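Local coordinates for fiber protein 2 (Human adenovirus type 41, PDB 2BZU) that probably forms trimeric spikes at the capsid vertices, its knob domain, the part present here, attaching the virion to the host receptor CXCAR, at residues S15-W20 against Y94-A99; G46-G51 against C168-Q173; Y114-T119 against N140-G145; P131-S136 against K151-P156. All coordinates share one frame; numbering follows the deposited sequence.

How the contacts relate
The four contacts lie in one fiber knob, an antiparallel beta-sandwich. Contacts 1 and 2 belong to the same five-stranded sheet, at its two outermost strands, with centres about 15 Å apart. Within a chain their nearest atoms stay about 6 Å apart, but in the trimer contact 1 of one subunit bonds to contact 2 of its neighbour. Contact 4 lies in the second, four-stranded sheet, about 30 Å from contact 1 between centres, on the opposite side of the chain's centre. Contact 3 holds the turn joining the two strands of contact 4. It also touches contact 2, where Tyr114 OH lies 3.0 Å from Ile170 N, a probable hydrogen bond from segment 114-119 to the first sheet.

Contact 1. Residues S15-W20 against Y94-A99; sequences SLTTIW and YQETNA
Leu16 CD1 sits over the centre of one face of the Tyr94 ring, 3.7 Å from the centroid, while Thr18 O lies at the ring's edge, near its plane. Gln95 CG covers one face of the Trp20 indole, 3.5 Å from the centroid of the six-membered ring and displaced toward its rim. These groups flank the outer edge of the five-stranded sheet of the knob's beta-sandwich, where Ile19 and Tyr94 form an antiparallel, non-hydrogen-bonded pair and point their side chains to the same face. Ile19 CG1 rests obliquely against Tyr94 CD1, at 3.7 Å. With chi1 at 175°, CG points away from the Gln95 N and lies on the indole; the chain then bends at chi2, and its amide NE2 bonds to Gln173 of the second subunit, whose Ala47 N donates to Thr18 OG1. Where the strand pairing stops, the Glu96 carboxylate grips Thr17 through both oxygens, in the conformers described, each residue having a second one. Glu96 OE1 takes Thr17 N on the syn lone pair at 2.7 Å, and OE2 receives Thr17 OG1 from above the carboxylate plane at 2.8 Å. Gln95 N donates to Thr18 O at 3.0 Å. That same carbonyl oxygen also receives a proton from a water, which donates its other to Glu96 OE1 and accepts from Glu96 N at 2.8 Å.

Contact 2. Residues G46-G51 against C168-Q173; sequences GAHVLG and CYITEQ
Strands 48-51 and 168-170 run antiparallel, their axes 4.7 Å apart at closest approach, with Val49 and Tyr169 as a hydrogen-bonded pair between the non-hydrogen-bonded pairs His48-Ile170 and Leu50-Cys168. This is the far edge of the five-stranded sheet in the knob's beta-sandwich, and the chain's last strand closes it. Val49 N meets Tyr169 O at 2.9 Å, the return bond from Tyr169 N to Val49 O is longer, and beyond the strand end Thr171 N continues the pattern to Ala47 O at 2.8 Å. On the face carrying Val49 and Tyr169, the two side chains lie alongside each other. The tyrosine CG is wedged between its backbone N and carbonyl carbon (chi1 65°), which brings the ring back over the partner strand: Val49 CB stands over one face, toward the rim, and Val49 CG1 touches Tyr169 CE2 at 3.4 Å. The phenol OH reaches on to Phe107 O, and its ring meets that of Phe148 edge-to-face. On the other face Cys168 SG, in the conformer described, lies over the His48 ring 3.9 Å from its centroid, and Ile170 CD1 reaches His48 CD2 at 3.6 Å. Both imidazole nitrogens bond to the third subunit, ND1 to Thr43 and NE2 to Thr52, and this buried ring is thereby held against rotation across the trimer interface. Packing is tight at the strand end, where the methyls Val49 CG2 and Thr171 CG2 approach to 3.4 Å.

Contact 3. Residues Y114-T119 against N140-G145; sequences YPRNKT and NEINSG
Two asparagines in left-handed backbone conformation meet here: Asn117 N donates to Asn140 O at 2.9 Å, Asn140 having phi 59° and Asn117 phi 69°. Asn117 is the third residue of a type II beta turn from Pro115 to Lys118, a position that calls for positive phi. The buried Asn140 side chain also points to the turn, and its ND2 bonds almost straight to Tyr114 O at 2.9 Å, the acceptor lying in the amide plane; the other proton can serve Pro109 O, while OD1 accepts from Ala147 N. Arg116 runs its aliphatic stem past Ile142 O, which lies 3.3 Å from CD, then bends at chi3 (-72°) to bring NH2 to Gly145 O. That bond, 2.9 Å, is made edge-on in the guanidinium plane and uses a carbonyl lone pair. At the surface Asn117 ND2 reaches Asn143 OD1 at 2.9 Å, the two amides steeply inclined to each other. The contact thus holds the long loop between strands 93-94 and 125-128 against the turn linking strands 133-139 and 146-153, and Lys73 of neighbouring strand 69-76 bonds to Glu141 O.

Contact 4. Residues P131-S136 against K151-P156; sequences PNITFS and KWSAEP
Ser153 OG accepts the N-H of Thr134 at 2.9 Å, and Ile133 lies against the same oxygen, with CA at 3.2 Å and CG2 at 3.4 Å. The hydroxyl thus takes a place that a main-chain carbonyl would fill in regular pairing, at the end of the beta hairpin 133-139/146-153 in the four-stranded sheet of the knob's sandwich. Its torsion explains this: with OG between the backbone N and carbonyl carbon (chi1 65°), the oxygen swings across to strand 133-136. Ser153 N returns a bond to Thr134 O. Farther along, Ser136 and Lys151 form a hydrogen-bonded antiparallel pair, with Lys151 N to Ser136 O at 2.9 Å and Ser136 N to Lys151 O at 3.0 Å. Their side chains share a face, where Ser136 OG lies against Lys151 CB at 3.6 Å and the extended lysine leads away. The opposite face carries Phe135 and Trp152, a non-hydrogen-bonded pair whose side chains run side by side, the ring planes inclined at 52°. This face turns to the interior of the sandwich: both side chains touch Ile53 of strand 48-57 in the other sheet, and Trp152 also packs on Ile55, Leu70 and Leu72. The aromatic pair closes over the pyrrole part of the indole, where Phe135 CD1 lies above one face, 3.4 Å from Trp152 NE1.

Contact 1. Residues S15-W20 against Y94-A99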
loop_
_atom_site.group_PDB
_atom_site.type_symbol
_atom_site.label_atom_id
_atom_site.label_comp_id
_atom_site.label_asym_id
_atom_site.label_seq_id
_atom_site.Cartn_x
_atom_site.Cartn_y
_atom_site.Cartn_z
ATOM N N SER A 15 12.674 -13.547 -9.783
ATOM C CA SER A 15 12.192 -14.378 -10.939
ATOM C C SER A 15 10.674 -14.225 -11.136
ATOM O O SER A 15 10.210 -13.232 -11.703
ATOM C CB SER A 15 12.554 -15.848 -10.713
ATOM O OG SER A 15 11.919 -16.372 -9.547
ATOM N N LEU A 16 9.923 -15.223 -10.669
ATOM C CA LEU A 16 8.466 -15.203 -10.607
ATOM C C LEU A 16 8.012 -14.148 -9.600
ATOM O O LEU A 16 8.477 -14.163 -8.451
ATOM C CB LEU A 16 7.968 -16.563 -10.124
ATOM C CG LEU A 16 8.389 -17.736 -11.005
ATOM C CD1 LEU A 16 8.442 -19.028 -10.193
ATOM C CD2 LEU A 16 7.458 -17.871 -12.149
ATOM N N THR A 17 7.101 -13.263 -10.016
ATOM C CA THR A 17 6.719 -12.103 -9.208
ATOM C C THR A 17 5.367 -12.274 -8.498
ATOM O O THR A 17 5.133 -11.652 -7.443
ATOM C CB THR A 17 6.696 -10.820 -10.088
ATOM O OG1 THR A 17 5.500 -10.847 -10.882
ATOM C CG2 THR A 17 7.870 -10.777 -11.031
ATOM N N THR A 18 4.491 -13.105 -9.057
ATOM C CA THR A 18 3.081 -13.135 -8.664
ATOM C C THR A 18 2.580 -14.534 -8.344
ATOM O O THR A 18 2.748 -15.444 -9.148
ATOM C CB THR A 18 2.201 -12.566 -9.799
ATOM O OG1 THR A 18 2.671 -11.262 -10.174
ATOM C CG2 THR A 18 0.761 -12.456 -9.391
ATOM N N ILE A 19 1.927 -14.669 -7.184
ATOM C CA ILE A 19 1.126 -15.849 -6.892
ATOM C C ILE A 19 -0.312 -15.388 -6.731
ATOM O O ILE A 19 -0.573 -14.354 -6.102
ATOM C CB ILE A 19 1.564 -16.563 -5.607
ATOM C CG1 ILE A 19 3.016 -17.020 -5.706
ATOM C CG2 ILE A 19 0.641 -17.758 -5.335
ATOM C CD1 ILE A 19 3.573 -17.521 -4.372
ATOM N N TRP A 20 -1.246 -16.152 -7.287
ATOM C CA TRP A 20 -2.636 -15.817 -7.041
ATOM C C TRP A 20 -3.538 -17.042 -6.996
ATOM O O TRP A 20 -3.116 -18.146 -7.348
ATOM C CB TRP A 20 -3.148 -14.735 -8.006
ATOM C CG TRP A 20 -3.318 -15.113 -9.435
ATOM C CD1 TRP A 20 -3.184 -16.346 -9.998
ATOM C CD2 TRP A 20 -3.676 -14.218 -10.500
ATOM N NE1 TRP A 20 -3.421 -16.280 -11.361
ATOM C CE2 TRP A 20 -3.743 -14.985 -11.689
ATOM C CE3 TRP A 20 -3.940 -12.847 -10.573
ATOM C CZ2 TRP A 20 -4.080 -14.417 -12.922
ATOM C CZ3 TRP A 20 -4.286 -12.285 -11.817
ATOM C CH2 TRP A 20 -4.344 -13.073 -12.960
ATOM N N TYR A 94 1.450 -19.746 -9.677
ATOM C CA TYR A 94 2.233 -18.640 -10.183
ATOM C C TYR A 94 1.485 -18.074 -11.386
ATOM O O TYR A 94 1.240 -18.770 -12.372
ATOM C CB TYR A 94 3.630 -19.088 -10.606
ATOM C CG TYR A 94 4.524 -19.455 -9.452
ATOM C CD1 TYR A 94 4.905 -18.502 -8.496
ATOM C CD2 TYR A 94 5.013 -20.753 -9.309
ATOM C CE1 TYR A 94 5.721 -18.847 -7.445
ATOM C CE2 TYR A 94 5.832 -21.108 -8.257
ATOM C CZ TYR A 94 6.192 -20.157 -7.310
ATOM O OH TYR A 94 7.028 -20.496 -6.242
ATOM N N GLN A 95 1.149 -16.781 -11.335
ATOM C CA GLN A 95 0.378 -16.183 -12.414
ATOM C C GLN A 95 1.136 -16.218 -13.742
ATOM O O GLN A 95 0.531 -16.450 -14.798
ATOM C CB GLN A 95 -0.046 -14.758 -12.014
ATOM C CG GLN A 95 -0.745 -13.961 -13.080
ATOM C CD GLN A 95 0.216 -13.120 -13.838
ATOM O OE1 GLN A 95 1.077 -12.471 -13.242
ATOM N NE2 GLN A 95 0.123 -13.147 -15.159
ATOM N N GLU A 96 2.439 -15.976 -13.691
ATOM C CA GLU A 96 3.210 -15.821 -14.928
ATOM C C GLU A 96 3.328 -17.108 -15.732
ATOM O O GLU A 96 3.286 -17.077 -16.970
ATOM C CB GLU A 96 4.568 -15.165 -14.648
ATOM C CG GLU A 96 4.511 -13.678 -14.334
ATOM C CD GLU A 96 5.556 -13.191 -13.280
ATOM O OE1 GLU A 96 5.922 -13.941 -12.331
ATOM O OE2 GLU A 96 6.022 -12.020 -13.394
ATOM N N THR A 97 3.467 -18.227 -15.045
ATOM C CA THR A 97 3.636 -19.526 -15.699
ATOM C C THR A 97 2.390 -20.406 -15.695
ATOM O O THR A 97 2.314 -21.402 -16.437
ATOM C CB THR A 97 4.759 -20.308 -15.015
ATOM O OG1 THR A 97 4.445 -20.451 -13.624
ATOM C CG2 THR A 97 6.116 -19.585 -15.168
ATOM N N ASN A 98 1.444 -20.060 -14.830
ATOM C CA ASN A 98 0.262 -20.856 -14.543
ATOM C C ASN A 98 0.577 -22.255 -13.989
ATOM O O ASN A 98 -0.268 -23.158 -14.054
ATOM C CB ASN A 98 -0.695 -20.930 -15.733
ATOM C CG ASN A 98 -2.144 -21.003 -15.291
ATOM O OD1 ASN A 98 -2.472 -20.716 -14.121
ATOM N ND2 ASN A 98 -3.030 -21.314 -16.216
ATOM N N ALA A 99 1.776 -22.405 -13.440
ATOM C CA ALA A 99 2.171 -23.606 -12.687
ATOM C C ALA A 99 1.715 -23.451 -11.233
ATOM O O ALA A 99 1.616 -22.329 -10.736
ATOM C CB ALA A 99 3.678 -23.789 -12.745
HETATM O O HOH W 1 4.175 -15.822 -11.461
HETATM O O HOH W 2 -4.121 -18.967 -12.541
#

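Contact 2. Residues G46-G51 against C168-Q173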
loop_
_atom_site.group_PDB
_atom_site.type_symbol
_atom_site.label_atom_id
_atom_site.label_comp_id
_atom_site.label_asym_id
_atom_site.label_seq_id
_atom_site.Cartn_x
_atom_site.Cartn_y
_atom_site.Cartn_z
ATOM N N GLY A 46 11.278 -7.270 -4.047
ATOM C CA GLY A 46 12.349 -7.429 -3.090
ATOM C C GLY A 46 11.821 -8.083 -1.840
ATOM O O GLY A 46 11.075 -9.057 -1.895
ATOM N N ALA A 47 12.200 -7.531 -0.688
ATOM C CA ALA A 47 11.804 -8.079 0.610
ATOM C C ALA A 47 10.352 -7.811 1.009
ATOM O O ALA A 47 9.934 -8.257 2.075
ATOM C CB ALA A 47 12.758 -7.595 1.723
ATOM N N HIS A 48 9.592 -7.053 0.211
ATOM C CA HIS A 48 8.182 -6.833 0.499
ATOM C C HIS A 48 7.300 -7.659 -0.428
ATOM O O HIS A 48 7.582 -7.747 -1.624
ATOM C CB HIS A 48 7.770 -5.381 0.258
ATOM C CG HIS A 48 8.085 -4.441 1.383
ATOM N ND1 HIS A 48 8.549 -3.165 1.166
ATOM C CD2 HIS A 48 7.993 -4.586 2.730
ATOM C CE1 HIS A 48 8.719 -2.555 2.329
ATOM N NE2 HIS A 48 8.408 -3.399 3.302
ATOM N N VAL A 49 6.199 -8.163 0.117
ATOM C CA VAL A 49 5.074 -8.592 -0.694
ATOM C C VAL A 49 3.927 -7.625 -0.467
ATOM O O VAL A 49 3.645 -7.238 0.665
ATOM C CB VAL A 49 4.661 -10.049 -0.370
ATOM C CG1 VAL A 49 3.205 -10.333 -0.782
ATOM C CG2 VAL A 49 5.613 -11.041 -1.055
ATOM N N LEU A 50 3.276 -7.258 -1.564
ATOM C CA LEU A 50 2.032 -6.519 -1.591
ATOM C C LEU A 50 0.928 -7.538 -1.856
ATOM O O LEU A 50 0.950 -8.224 -2.886
ATOM C CB LEU A 50 2.089 -5.487 -2.723
ATOM C CG LEU A 50 0.877 -4.596 -2.909
ATOM C CD1 LEU A 50 0.604 -3.812 -1.638
ATOM C CD2 LEU A 50 1.115 -3.644 -4.063
ATOM N N GLY A 51 -0.003 -7.655 -0.908
ATOM C CA GLY A 51 -1.104 -8.580 -1.007
ATOM C C GLY A 51 -2.437 -7.893 -1.135
ATOM O O GLY A 51 -2.669 -6.851 -0.502
ATOM N N CYS A 168 0.722 -5.576 3.447
ATOM C CA CYS A 168 2.148 -5.648 3.018
ATOM C C CYS A 168 2.913 -6.390 4.151
ATOM O O CYS A 168 2.557 -6.196 5.330
ATOM C CB CYS A 168 2.706 -4.234 2.807
ATOM S SG CYS A 168 4.456 -4.155 2.431
ATOM N N TYR A 169 3.888 -7.255 3.838
ATOM C CA TYR A 169 4.740 -7.909 4.806
ATOM C C TYR A 169 6.138 -8.135 4.232
ATOM O O TYR A 169 6.381 -7.953 3.030
ATOM C CB TYR A 169 4.102 -9.233 5.288
ATOM C CG TYR A 169 3.958 -10.281 4.204
ATOM C CD1 TYR A 169 4.952 -11.225 3.974
ATOM C CD2 TYR A 169 2.811 -10.327 3.407
ATOM C CE1 TYR A 169 4.835 -12.164 2.954
ATOM C CE2 TYR A 169 2.681 -11.263 2.414
ATOM C CZ TYR A 169 3.686 -12.184 2.187
ATOM O OH TYR A 169 3.526 -13.097 1.160
ATOM N N ILE A 170 7.051 -8.459 5.137
ATOM C CA ILE A 170 8.435 -8.723 4.819
ATOM C C ILE A 170 8.596 -10.217 4.605
ATOM O O ILE A 170 8.105 -11.029 5.405
ATOM C CB ILE A 170 9.351 -8.281 5.975
ATOM C CG1 ILE A 170 9.201 -6.767 6.221
ATOM C CG2 ILE A 170 10.787 -8.709 5.705
ATOM C CD1 ILE A 170 10.024 -5.898 5.373
ATOM N N THR A 171 9.300 -10.593 3.538
ATOM C CA THR A 171 9.440 -12.009 3.176
ATOM C C THR A 171 10.693 -12.670 3.732
ATOM O O THR A 171 11.686 -12.000 4.072
ATOM C CB THR A 171 9.484 -12.206 1.656
ATOM O OG1 THR A 171 10.708 -11.668 1.124
ATOM C CG2 THR A 171 8.312 -11.506 1.001
ATOM N N GLU A 172 10.665 -14.006 3.776
ATOM C CA GLU A 172 11.877 -14.806 3.958
ATOM C C GLU A 172 12.852 -14.524 2.829
ATOM O O GLU A 172 12.425 -14.231 1.718
ATOM C CB GLU A 172 11.561 -16.303 3.832
ATOM C CG GLU A 172 11.215 -17.100 5.045
ATOM C CD GLU A 172 12.224 -17.048 6.178
ATOM O OE1 GLU A 172 11.961 -16.307 7.097
ATOM O OE2 GLU A 172 13.285 -17.748 6.187
ATOM N N GLN A 173 14.148 -14.624 3.123
ATOM C CA GLN A 173 15.221 -14.443 2.128
ATOM C C GLN A 173 15.531 -15.772 1.416
ATOM O O GLN A 173 15.177 -16.839 1.917
ATOM C CB GLN A 173 16.503 -13.852 2.779
ATOM C CG GLN A 173 16.387 -12.384 3.404
ATOM C CD GLN A 173 17.664 -11.853 4.070
ATOM O OE1 GLN A 173 18.582 -11.313 3.419
ATOM N NE2 GLN A 173 17.680 -11.929 5.412
#

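Contact 3. Residues Y114-T119 against N140-G145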
loop_
_atom_site.group_PDB
_atom_site.type_symbol
_atom_site.label_atom_id
_atom_site.label_comp_id
_atom_site.label_asym_id
_atom_site.label_seq_id
_atom_site.Cartn_x
_atom_site.Cartn_y
_atom_site.Cartn_z
ATOM N N TYR A 114 8.526 -12.150 11.874
ATOM C CA TYR A 114 7.285 -12.695 12.398
ATOM C C TYR A 114 7.564 -14.110 12.938
ATOM O O TYR A 114 7.270 -15.112 12.295
ATOM C CB TYR A 114 6.196 -12.749 11.303
ATOM C CG TYR A 114 6.135 -11.519 10.437
ATOM C CD1 TYR A 114 5.540 -10.345 10.887
ATOM C CD2 TYR A 114 6.630 -11.548 9.136
ATOM C CE1 TYR A 114 5.485 -9.198 10.075
ATOM C CE2 TYR A 114 6.573 -10.428 8.309
ATOM C CZ TYR A 114 6.017 -9.257 8.775
ATOM O OH TYR A 114 5.991 -8.174 7.927
ATOM N N PRO A 115 8.139 -14.214 14.150
ATOM C CA PRO A 115 8.417 -15.534 14.708
ATOM C C PRO A 115 7.159 -16.381 14.898
ATOM O O PRO A 115 6.081 -15.847 15.178
ATOM C CB PRO A 115 9.053 -15.213 16.067
ATOM C CG PRO A 115 9.541 -13.806 15.927
ATOM C CD PRO A 115 8.572 -13.127 15.043
ATOM N N ARG A 116 7.296 -17.686 14.737
ATOM C CA ARG A 116 6.133 -18.561 14.888
ATOM C C ARG A 116 5.466 -18.362 16.253
ATOM O O ARG A 116 6.148 -18.334 17.306
ATOM C CB ARG A 116 6.474 -20.032 14.642
ATOM C CG ARG A 116 6.487 -20.373 13.146
ATOM C CD ARG A 116 6.796 -21.821 12.867
ATOM N NE ARG A 116 8.190 -22.064 13.137
ATOM C CZ ARG A 116 9.191 -21.875 12.274
ATOM N NH1 ARG A 116 10.431 -22.065 12.685
ATOM N NH2 ARG A 116 8.975 -21.475 11.023
ATOM N N ASN A 117 4.145 -18.189 16.216
ATOM C CA ASN A 117 3.314 -18.085 17.401
ATOM C C ASN A 117 3.531 -16.799 18.222
ATOM O O ASN A 117 3.061 -16.701 19.355
ATOM C CB ASN A 117 3.468 -19.330 18.283
ATOM C CG ASN A 117 2.831 -20.559 17.667
ATOM O OD1 ASN A 117 1.701 -20.496 17.151
ATOM N ND2 ASN A 117 3.555 -21.693 17.697
ATOM N N LYS A 118 4.187 -15.794 17.635
ATOM C CA LYS A 118 4.309 -14.493 18.293
ATOM C C LYS A 118 2.985 -13.773 18.216
ATOM O O LYS A 118 2.384 -13.657 17.135
ATOM C CB LYS A 118 5.383 -13.636 17.622
ATOM C CG LYS A 118 5.629 -12.275 18.325
ATOM C CD LYS A 118 6.488 -11.350 17.474
ATOM C CE LYS A 118 6.443 -9.883 17.921
ATOM N NZ LYS A 118 7.325 -9.008 17.073
ATOM N N THR A 119 2.545 -13.236 19.344
ATOM C CA THR A 119 1.345 -12.400 19.387
ATOM C C THR A 119 1.525 -11.173 18.494
ATOM O O THR A 119 2.560 -10.488 18.567
ATOM C CB THR A 119 1.055 -11.945 20.824
ATOM O OG1 THR A 119 1.018 -13.102 21.671
ATOM C CG2 THR A 119 -0.272 -11.222 20.906
ATOM N N ASN A 140 2.378 -16.410 10.551
ATOM C CA ASN A 140 3.100 -17.522 11.190
ATOM C C ASN A 140 2.550 -17.989 12.530
ATOM O O ASN A 140 3.310 -18.396 13.423
ATOM C CB ASN A 140 4.594 -17.214 11.260
ATOM C CG ASN A 140 5.212 -17.007 9.876
ATOM O OD1 ASN A 140 4.694 -17.523 8.885
ATOM N ND2 ASN A 140 6.338 -16.283 9.806
ATOM N N GLU A 141 1.228 -17.954 12.648
ATOM C CA GLU A 141 0.534 -18.543 13.800
ATOM C C GLU A 141 0.393 -20.038 13.529
ATOM O O GLU A 141 -0.682 -20.527 13.179
ATOM C CB GLU A 141 -0.818 -17.886 14.049
ATOM C CG GLU A 141 -1.443 -18.302 15.364
ATOM C CD GLU A 141 -2.746 -17.569 15.662
ATOM O OE1 GLU A 141 -2.703 -16.385 16.064
ATOM O OE2 GLU A 141 -3.838 -18.177 15.492
ATOM N N ILE A 142 1.504 -20.740 13.708
ATOM C CA ILE A 142 1.634 -22.130 13.289
ATOM C C ILE A 142 2.902 -22.709 13.935
ATOM O O ILE A 142 3.835 -21.976 14.219
ATOM C CB ILE A 142 1.669 -22.226 11.722
ATOM C CG1 ILE A 142 1.396 -23.673 11.246
ATOM C CG2 ILE A 142 2.949 -21.645 11.167
ATOM C CD1 ILE A 142 1.047 -23.747 9.752
ATOM N N ASN A 143 2.920 -24.009 14.233
ATOM C CA ASN A 143 4.057 -24.566 14.954
ATOM C C ASN A 143 5.270 -24.887 14.093
ATOM O O ASN A 143 6.392 -24.970 14.611
ATOM C CB ASN A 143 3.647 -25.829 15.727
ATOM C CG ASN A 143 2.719 -25.517 16.896
ATOM O OD1 ASN A 143 2.816 -24.445 17.510
ATOM N ND2 ASN A 143 1.831 -26.454 17.222
ATOM N N SER A 144 5.041 -25.059 12.798
ATOM C CA SER A 144 6.080 -25.386 11.821
ATOM C C SER A 144 5.749 -24.674 10.542
ATOM O O SER A 144 4.580 -24.457 10.259
ATOM C CB SER A 144 6.055 -26.889 11.503
ATOM O OG SER A 144 6.380 -27.656 12.618
ATOM N N GLY A 145 6.779 -24.317 9.785
ATOM C CA GLY A 145 6.578 -23.677 8.481
ATOM C C GLY A 145 6.067 -22.260 8.642
ATOM O O GLY A 145 6.536 -21.523 9.500
HETATM O O HOH W 3 -0.413 -15.383 16.919
#

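Contact 4. Residues P131-S136 against K151-P156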
loop_
_atom_site.group_PDB
_atom_site.type_symbol
_atom_site.label_atom_id
_atom_site.label_comp_id
_atom_site.label_asym_id
_atom_site.label_seq_id
_atom_site.Cartn_x
_atom_site.Cartn_y
_atom_site.Cartn_z
ATOM N N PRO A 131 -22.189 -0.042 6.877
ATOM C CA PRO A 131 -21.772 -0.561 8.179
ATOM C C PRO A 131 -20.285 -0.910 8.248
ATOM O O PRO A 131 -19.652 -1.184 7.220
ATOM C CB PRO A 131 -22.625 -1.820 8.330
ATOM C CG PRO A 131 -22.847 -2.300 6.928
ATOM C CD PRO A 131 -22.718 -1.111 6.009
ATOM N N ASN A 132 -19.751 -0.905 9.467
ATOM C CA ASN A 132 -18.330 -1.165 9.697
ATOM C C ASN A 132 -17.940 -2.629 9.466
ATOM O O ASN A 132 -18.654 -3.553 9.870
ATOM C CB ASN A 132 -17.910 -0.714 11.103
ATOM C CG ASN A 132 -17.783 0.803 11.216
ATOM O OD1 ASN A 132 -18.445 1.548 10.489
ATOM N ND2 ASN A 132 -16.920 1.266 12.121
ATOM N N ILE A 133 -16.815 -2.814 8.775
ATOM C CA ILE A 133 -16.228 -4.137 8.568
ATOM C C ILE A 133 -14.746 -4.040 8.914
ATOM O O ILE A 133 -14.067 -3.136 8.453
ATOM C CB ILE A 133 -16.420 -4.643 7.120
ATOM C CG1 ILE A 133 -17.910 -4.645 6.745
ATOM C CG2 ILE A 133 -15.821 -6.056 6.966
ATOM C CD1 ILE A 133 -18.213 -4.974 5.297
ATOM N N THR A 134 -14.255 -4.961 9.751
ATOM C CA THR A 134 -12.842 -4.993 10.121
ATOM C C THR A 134 -12.111 -6.196 9.494
ATOM O O THR A 134 -12.716 -7.201 9.121
ATOM C CB THR A 134 -12.624 -5.021 11.642
ATOM O OG1 THR A 134 -13.278 -6.150 12.208
ATOM C CG2 THR A 134 -13.168 -3.756 12.306
ATOM N N PHE A 135 -10.798 -6.059 9.389
ATOM C CA PHE A 135 -9.953 -7.085 8.773
ATOM C C PHE A 135 -8.636 -7.135 9.507
ATOM O O PHE A 135 -8.119 -6.099 9.935
ATOM C CB PHE A 135 -9.718 -6.738 7.296
ATOM C CG PHE A 135 -8.601 -7.536 6.643
ATOM C CD1 PHE A 135 -8.828 -8.813 6.140
ATOM C CD2 PHE A 135 -7.318 -7.008 6.543
ATOM C CE1 PHE A 135 -7.804 -9.519 5.525
ATOM C CE2 PHE A 135 -6.296 -7.731 5.936
ATOM C CZ PHE A 135 -6.541 -8.970 5.431
ATOM N N SER A 136 -8.080 -8.336 9.671
ATOM C CA SER A 136 -6.713 -8.472 10.154
ATOM C C SER A 136 -6.027 -9.646 9.483
ATOM O O SER A 136 -6.685 -10.581 9.042
ATOM C CB SER A 136 -6.671 -8.650 11.669
ATOM O OG SER A 136 -7.275 -9.862 12.035
ATOM N N LYS A 151 -8.756 -12.641 9.185
ATOM C CA LYS A 151 -10.019 -12.562 9.922
ATOM C C LYS A 151 -10.829 -11.368 9.427
ATOM O O LYS A 151 -10.283 -10.273 9.294
ATOM C CB LYS A 151 -9.753 -12.427 11.426
ATOM C CG LYS A 151 -11.023 -12.392 12.252
ATOM C CD LYS A 151 -10.710 -12.027 13.708
ATOM C CE LYS A 151 -11.974 -11.877 14.534
ATOM N NZ LYS A 151 -11.666 -11.515 15.954
ATOM N N TRP A 152 -12.111 -11.585 9.192
ATOM C CA TRP A 152 -13.042 -10.513 8.827
ATOM C C TRP A 152 -14.208 -10.493 9.791
ATOM O O TRP A 152 -14.677 -11.541 10.233
ATOM C CB TRP A 152 -13.652 -10.763 7.456
ATOM C CG TRP A 152 -12.697 -10.798 6.311
ATOM C CD1 TRP A 152 -12.383 -9.759 5.483
ATOM C CD2 TRP A 152 -11.967 -11.935 5.828
ATOM N NE1 TRP A 152 -11.496 -10.174 4.516
ATOM C CE2 TRP A 152 -11.224 -11.507 4.702
ATOM C CE3 TRP A 152 -11.886 -13.279 6.216
ATOM C CZ2 TRP A 152 -10.401 -12.377 3.978
ATOM C CZ3 TRP A 152 -11.069 -14.133 5.496
ATOM C CH2 TRP A 152 -10.342 -13.681 4.382
ATOM N N SER A 153 -14.730 -9.303 10.051
ATOM C CA SER A 153 -16.044 -9.222 10.675
ATOM C C SER A 153 -17.115 -9.585 9.653
ATOM O O SER A 153 -16.885 -9.561 8.451
ATOM C CB SER A 153 -16.296 -7.841 11.260
ATOM O OG SER A 153 -16.338 -6.862 10.248
ATOM N N ALA A 154 -18.292 -9.945 10.160
ATOM C CA ALA A 154 -19.446 -10.266 9.333
ATOM C C ALA A 154 -20.709 -9.724 9.979
ATOM O O ALA A 154 -20.745 -9.523 11.192
ATOM C CB ALA A 154 -19.565 -11.749 9.100
ATOM N N GLU A 155 -21.716 -9.466 9.151
ATOM C CA GLU A 155 -23.010 -8.973 9.621
ATOM C C GLU A 155 -24.026 -10.118 9.665
ATOM O O GLU A 155 -24.400 -10.657 8.628
ATOM C CB GLU A 155 -23.506 -7.861 8.707
ATOM C CG GLU A 155 -24.580 -7.015 9.346
ATOM C CD GLU A 155 -25.180 -5.979 8.406
ATOM O OE1 GLU A 155 -26.392 -5.706 8.541
ATOM O OE2 GLU A 155 -24.445 -5.449 7.540
ATOM N N PRO A 156 -24.449 -10.539 10.880
ATOM C CA PRO A 156 -25.439 -11.615 10.930
ATOM C C PRO A 156 -26.708 -11.308 10.115
ATOM O O PRO A 156 -27.178 -10.159 10.095
ATOM C CB PRO A 156 -25.748 -11.742 12.435
ATOM C CG PRO A 156 -24.517 -11.264 13.096
ATOM C CD PRO A 156 -24.030 -10.121 12.226
#